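Local coordinates for uncharacterized protein (PDB 4QEY), which is of unknown function but belongs to a family of PLAT/LH2- and C2-like lipoproteins, whose members are thought to bind calcium, at residues V97-L109 against L120-E132. Residues are numbered along the deposited sequence; the frame is centred on the assembly and turned at random.
Sequences VIAYIDNKEVNRL and LVENFSVSTTSVE. With EDO (1,2-ethanediol), chain O; EDO (1,2-ethanediol), chain P.
Val126 packs against Val97, Leu109 and Asn107. The fold is a beta sandwich, as in PLAT and C2 domains. The hairpin 97-109, closed by a type I' turn, belongs to one sheet, and strand 121-127 is an edge strand of the other. Val126 CG2 lies 3.6 Å from Leu109 CB, and Val126 CB lies 3.7 Å from Val97 CG1. With CG1 anti to the backbone N (chi1 -172°), Val97 CG2 reaches Phe124 CE1 at 3.6 Å. Leu28 and Ile30 also touch the Phe124 side chain. At the turn end, Thr128 sets its CG2 against Ala99 CB, 3.7 Å away, while its OG1 is hydrogen-bonded to His13 ND1 and Met76 N. Here Val106 and Asn107 form a classic beta bulge opposite Ala99. The Asn107 amide makes the hydrogen bond between the two segments: ND2 donates to Ser127 O at 3.0 Å, nearly straight (172°) and in the carbonyl plane. A leucine here has no amide N-H, and would probably leave Ser127 O without its bond to the hairpin. The amide's other end turns back on its own strand, where OD1 accepts from Arg108 N. Ser130 OG also donates to Ser127 O, at 3.2 Å from above the carbonyl plane.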
loop_
_atom_site.group_PDB
_atom_site.type_symbol
_atom_site.label_atom_id
_atom_site.label_comp_id
_atom_site.label_asym_id
_atom_site.label_seq_id
_atom_site.Cartn_x
_atom_site.Cartn_y
_atom_site.Cartn_z
ATOM N N VAL A 97 -3.453 -5.505 0.859
ATOM C CA VAL A 97 -2.975 -4.623 -0.207
ATOM C C VAL A 97 -3.726 -5.039 -1.471
ATOM O O VAL A 97 -3.514 -6.152 -1.956
ATOM C CB VAL A 97 -1.435 -4.634 -0.387
ATOM C CG1 VAL A 97 -1.011 -3.557 -1.369
ATOM C CG2 VAL A 97 -0.706 -4.454 0.951
ATOM N N ILE A 98 -4.652 -4.194 -1.956
ATOM C CA ILE A 98 -5.455 -4.539 -3.135
ATOM C C ILE A 98 -5.148 -3.544 -4.265
ATOM O O ILE A 98 -5.256 -2.325 -4.089
ATOM C CB ILE A 98 -6.980 -4.615 -2.848
ATOM C CG1 ILE A 98 -7.276 -5.482 -1.603
ATOM C CG2 ILE A 98 -7.692 -5.190 -4.058
ATOM C CD1 ILE A 98 -8.689 -5.372 -1.058
ATOM N N ALA A 99 -4.770 -4.098 -5.427
ATOM C CA ALA A 99 -4.422 -3.356 -6.630
ATOM C C ALA A 99 -5.560 -3.412 -7.645
ATOM O O ALA A 99 -6.162 -4.472 -7.869
ATOM C CB ALA A 99 -3.147 -3.917 -7.233
ATOM N N TYR A 100 -5.862 -2.255 -8.248
ATOM C CA TYR A 100 -6.931 -2.088 -9.226
ATOM C C TYR A 100 -6.451 -1.376 -10.490
ATOM O O TYR A 100 -5.508 -0.586 -10.443
ATOM C CB TYR A 100 -8.099 -1.267 -8.627
ATOM C CG TYR A 100 -8.680 -1.767 -7.325
ATOM C CD1 TYR A 100 -8.173 -1.332 -6.102
ATOM C CD2 TYR A 100 -9.803 -2.595 -7.308
ATOM C CE1 TYR A 100 -8.725 -1.760 -4.894
ATOM C CE2 TYR A 100 -10.366 -3.030 -6.106
ATOM C CZ TYR A 100 -9.828 -2.600 -4.900
ATOM O OH TYR A 100 -10.352 -3.018 -3.699
ATOM N N ILE A 101 -7.127 -1.642 -11.616
ATOM C CA ILE A 101 -6.984 -0.954 -12.898
ATOM C C ILE A 101 -8.412 -0.686 -13.329
ATOM O O ILE A 101 -9.155 -1.638 -13.612
ATOM C CB ILE A 101 -6.115 -1.652 -13.984
ATOM C CG1 ILE A 101 -4.711 -2.034 -13.458
ATOM C CG2 ILE A 101 -6.013 -0.748 -15.225
ATOM C CD1 ILE A 101 -3.877 -2.956 -14.421
ATOM N N ASP A 102 -8.824 0.597 -13.279
ATOM C CA ASP A 102 -10.179 1.073 -13.606
ATOM C C ASP A 102 -11.223 0.346 -12.720
ATOM O O ASP A 102 -12.217 -0.187 -13.218
ATOM C CB ASP A 102 -10.507 0.917 -15.109
ATOM C CG ASP A 102 -9.680 1.787 -16.032
ATOM O OD1 ASP A 102 -9.414 2.953 -15.670
ATOM O OD2 ASP A 102 -9.380 1.334 -17.156
ATOM N N ASN A 103 -10.953 0.318 -11.393
ATOM C CA ASN A 103 -11.789 -0.256 -10.319
ATOM C C ASN A 103 -12.047 -1.794 -10.516
ATOM O O ASN A 103 -12.969 -2.358 -9.912
ATOM C CB ASN A 103 -13.131 0.506 -10.203
ATOM C CG ASN A 103 -12.951 1.952 -9.768
ATOM O OD1 ASN A 103 -12.155 2.290 -8.864
ATOM N ND2 ASN A 103 -13.679 2.845 -10.417
ATOM N N LYS A 104 -11.176 -2.465 -11.293
ATOM C CA LYS A 104 -11.167 -3.910 -11.480
ATOM C C LYS A 104 -9.932 -4.450 -10.766
ATOM O O LYS A 104 -8.813 -4.046 -11.100
ATOM C CB LYS A 104 -11.200 -4.288 -12.968
ATOM N N GLU A 105 -10.134 -5.295 -9.737
ATOM C CA GLU A 105 -9.054 -5.886 -8.955
ATOM C C GLU A 105 -8.158 -6.757 -9.847
ATOM O O GLU A 105 -8.635 -7.676 -10.513
ATOM C CB GLU A 105 -9.610 -6.704 -7.787
ATOM C CG GLU A 105 -8.516 -7.342 -6.956
ATOM C CD GLU A 105 -8.991 -8.260 -5.855
ATOM O OE1 GLU A 105 -10.056 -7.981 -5.255
ATOM O OE2 GLU A 105 -8.271 -9.245 -5.571
ATOM N N VAL A 106 -6.856 -6.453 -9.845
ATOM C CA VAL A 106 -5.861 -7.138 -10.672
ATOM C C VAL A 106 -4.848 -7.874 -9.780
ATOM O O VAL A 106 -4.207 -8.817 -10.243
ATOM C CB VAL A 106 -5.150 -6.160 -11.646
ATOM C CG1 VAL A 106 -6.121 -5.659 -12.718
ATOM C CG2 VAL A 106 -4.496 -4.988 -10.914
ATOM N N ASN A 107 -4.708 -7.460 -8.517
ATOM C CA ASN A 107 -3.776 -8.097 -7.599
ATOM C C ASN A 107 -4.209 -7.879 -6.145
ATOM O O ASN A 107 -4.950 -6.934 -5.847
ATOM C CB ASN A 107 -2.350 -7.572 -7.816
ATOM C CG ASN A 107 -1.288 -8.526 -7.377
ATOM O OD1 ASN A 107 -1.559 -9.632 -6.896
ATOM N ND2 ASN A 107 -0.053 -8.150 -7.625
ATOM N N ARG A 108 -3.766 -8.783 -5.253
ATOM C CA ARG A 108 -4.123 -8.762 -3.836
ATOM C C ARG A 108 -3.087 -9.479 -2.999
ATOM O O ARG A 108 -2.629 -10.561 -3.360
ATOM C CB ARG A 108 -5.507 -9.416 -3.617
ATOM C CG ARG A 108 -6.007 -9.479 -2.167
ATOM C CD ARG A 108 -7.290 -10.305 -2.054
ATOM N NE ARG A 108 -8.448 -9.603 -2.609
ATOM C CZ ARG A 108 -9.332 -8.921 -1.884
ATOM N NH1 ARG A 108 -9.222 -8.874 -0.556
ATOM N NH2 ARG A 108 -10.347 -8.301 -2.476
ATOM N N LEU A 109 -2.749 -8.882 -1.858
ATOM C CA LEU A 109 -1.871 -9.479 -0.860
ATOM C C LEU A 109 -2.528 -9.352 0.505
ATOM O O LEU A 109 -2.912 -8.259 0.911
ATOM C CB LEU A 109 -0.450 -8.870 -0.849
ATOM C CG LEU A 109 0.532 -9.492 0.162
ATOM C CD1 LEU A 109 0.839 -10.961 -0.176
ATOM C CD2 LEU A 109 1.802 -8.706 0.243
ATOM N N LEU A 120 9.947 -7.190 15.371
ATOM C CA LEU A 120 9.421 -7.759 14.128
ATOM C C LEU A 120 9.686 -6.761 13.016
ATOM O O LEU A 120 9.316 -5.596 13.135
ATOM C CB LEU A 120 7.919 -8.096 14.287
ATOM C CG LEU A 120 7.112 -8.598 13.088
ATOM C CD1 LEU A 120 6.058 -9.588 13.527
ATOM C CD2 LEU A 120 6.466 -7.448 12.310
ATOM N N VAL A 121 10.411 -7.202 11.981
ATOM C CA VAL A 121 10.731 -6.374 10.827
ATOM C C VAL A 121 10.307 -7.169 9.616
ATOM O O VAL A 121 10.957 -8.152 9.253
ATOM C CB VAL A 121 12.205 -5.883 10.747
ATOM C CG1 VAL A 121 12.410 -5.020 9.508
ATOM C CG2 VAL A 121 12.605 -5.099 11.996
ATOM N N GLU A 122 9.184 -6.761 9.025
ATOM C CA GLU A 122 8.579 -7.412 7.863
ATOM C C GLU A 122 8.407 -6.426 6.705
ATOM O O GLU A 122 8.315 -5.222 6.929
ATOM C CB GLU A 122 7.236 -8.011 8.262
ATOM C CG GLU A 122 7.351 -9.184 9.226
ATOM C CD GLU A 122 7.862 -10.477 8.631
ATOM O OE1 GLU A 122 7.434 -10.832 7.509
ATOM O OE2 GLU A 122 8.648 -11.166 9.317
ATOM N N ASN A 123 8.418 -6.936 5.465
ATOM C CA ASN A 123 8.311 -6.119 4.252
ATOM C C ASN A 123 7.356 -6.725 3.259
ATOM O O ASN A 123 7.133 -7.946 3.270
ATOM C CB ASN A 123 9.686 -5.961 3.587
ATOM C CG ASN A 123 10.707 -5.285 4.449
ATOM O OD1 ASN A 123 10.755 -4.055 4.548
ATOM N ND2 ASN A 123 11.541 -6.086 5.100
ATOM N N PHE A 124 6.794 -5.874 2.385
ATOM C CA PHE A 124 5.921 -6.325 1.305
ATOM C C PHE A 124 6.052 -5.387 0.129
ATOM O O PHE A 124 6.457 -4.232 0.290
ATOM C CB PHE A 124 4.442 -6.463 1.737
ATOM C CG PHE A 124 3.746 -5.204 2.171
ATOM C CD1 PHE A 124 3.228 -4.317 1.230
ATOM C CD2 PHE A 124 3.572 -4.918 3.521
ATOM C CE1 PHE A 124 2.588 -3.134 1.632
ATOM C CE2 PHE A 124 2.925 -3.744 3.924
ATOM C CZ PHE A 124 2.420 -2.867 2.975
ATOM N N SER A 125 5.710 -5.896 -1.059
ATOM C CA SER A 125 5.733 -5.161 -2.327
ATOM C C SER A 125 4.665 -5.729 -3.226
ATOM O O SER A 125 4.653 -6.942 -3.486
ATOM C CB SER A 125 7.117 -5.231 -2.974
ATOM O OG SER A 125 7.141 -4.530 -4.204
ATOM N N VAL A 126 3.719 -4.874 -3.645
ATOM C CA VAL A 126 2.593 -5.261 -4.515
ATOM C C VAL A 126 2.471 -4.248 -5.650
ATOM O O VAL A 126 2.564 -3.043 -5.423
ATOM C CB VAL A 126 1.257 -5.386 -3.716
ATOM C CG1 VAL A 126 0.103 -5.861 -4.604
ATOM C CG2 VAL A 126 1.413 -6.316 -2.513
ATOM N N SER A 127 2.249 -4.735 -6.861
ATOM C CA SER A 127 2.112 -3.897 -8.041
ATOM C C SER A 127 0.827 -4.253 -8.797
ATOM O O SER A 127 0.285 -5.350 -8.605
ATOM C CB SER A 127 3.338 -4.061 -8.936
ATOM O OG SER A 127 3.274 -3.225 -10.078
ATOM N N THR A 128 0.332 -3.320 -9.647
ATOM C CA THR A 128 -0.862 -3.535 -10.478
ATOM C C THR A 128 -0.524 -4.367 -11.715
ATOM O O THR A 128 -1.427 -4.945 -12.303
ATOM C CB THR A 128 -1.489 -2.197 -10.910
ATOM O OG1 THR A 128 -0.493 -1.405 -11.562
ATOM C CG2 THR A 128 -2.100 -1.412 -9.751
ATOM N N THR A 129 0.771 -4.426 -12.111
ATOM C CA THR A 129 1.239 -5.112 -13.327
ATOM C C THR A 129 2.138 -6.354 -13.040
ATOM O O THR A 129 2.869 -6.799 -13.938
ATOM C CB THR A 129 2.025 -4.119 -14.198
ATOM O OG1 THR A 129 3.139 -3.634 -13.458
ATOM C CG2 THR A 129 1.171 -2.960 -14.688
ATOM N N SER A 130 2.061 -6.924 -11.820
ATOM C CA SER A 130 2.807 -8.135 -11.449
ATOM C C SER A 130 2.312 -9.312 -12.281
ATOM O O SER A 130 1.101 -9.522 -12.360
ATOM C CB SER A 130 2.647 -8.433 -9.964
ATOM O OG SER A 130 2.822 -7.277 -9.167
ATOM N N VAL A 131 3.224 -10.052 -12.923
ATOM C CA VAL A 131 2.882 -11.177 -13.790
ATOM C C VAL A 131 2.743 -12.445 -12.929
ATOM O O VAL A 131 3.591 -12.713 -12.074
ATOM C CB VAL A 131 3.937 -11.332 -14.917
ATOM C CG1 VAL A 131 3.540 -12.421 -15.909
ATOM C CG2 VAL A 131 4.122 -10.011 -15.650
ATOM N N GLU A 132 1.656 -13.212 -13.165
ATOM C CA GLU A 132 1.309 -14.446 -12.443
ATOM C C GLU A 132 2.340 -15.568 -12.681
ATOM O O GLU A 132 2.759 -15.803 -13.846
ATOM C CB GLU A 132 -0.090 -14.945 -12.854
ATOM O OXT GLU A 132 2.720 -16.210 -11.678
HETATM C C1 EDO O . -13.128 0.182 -5.290
HETATM O O1 EDO O . -12.317 0.573 -4.188
HETATM C C2 EDO O . -12.228 0.080 -6.521
HETATM O O2 EDO O . -11.575 1.337 -6.696
HETATM C C1 EDO P . 10.980 -10.685 12.186
HETATM O O1 EDO P . 11.346 -10.993 10.857
HETATM C C2 EDO P . 12.267 -10.347 12.972
HETATM O O2 EDO P . 12.895 -9.213 12.382
#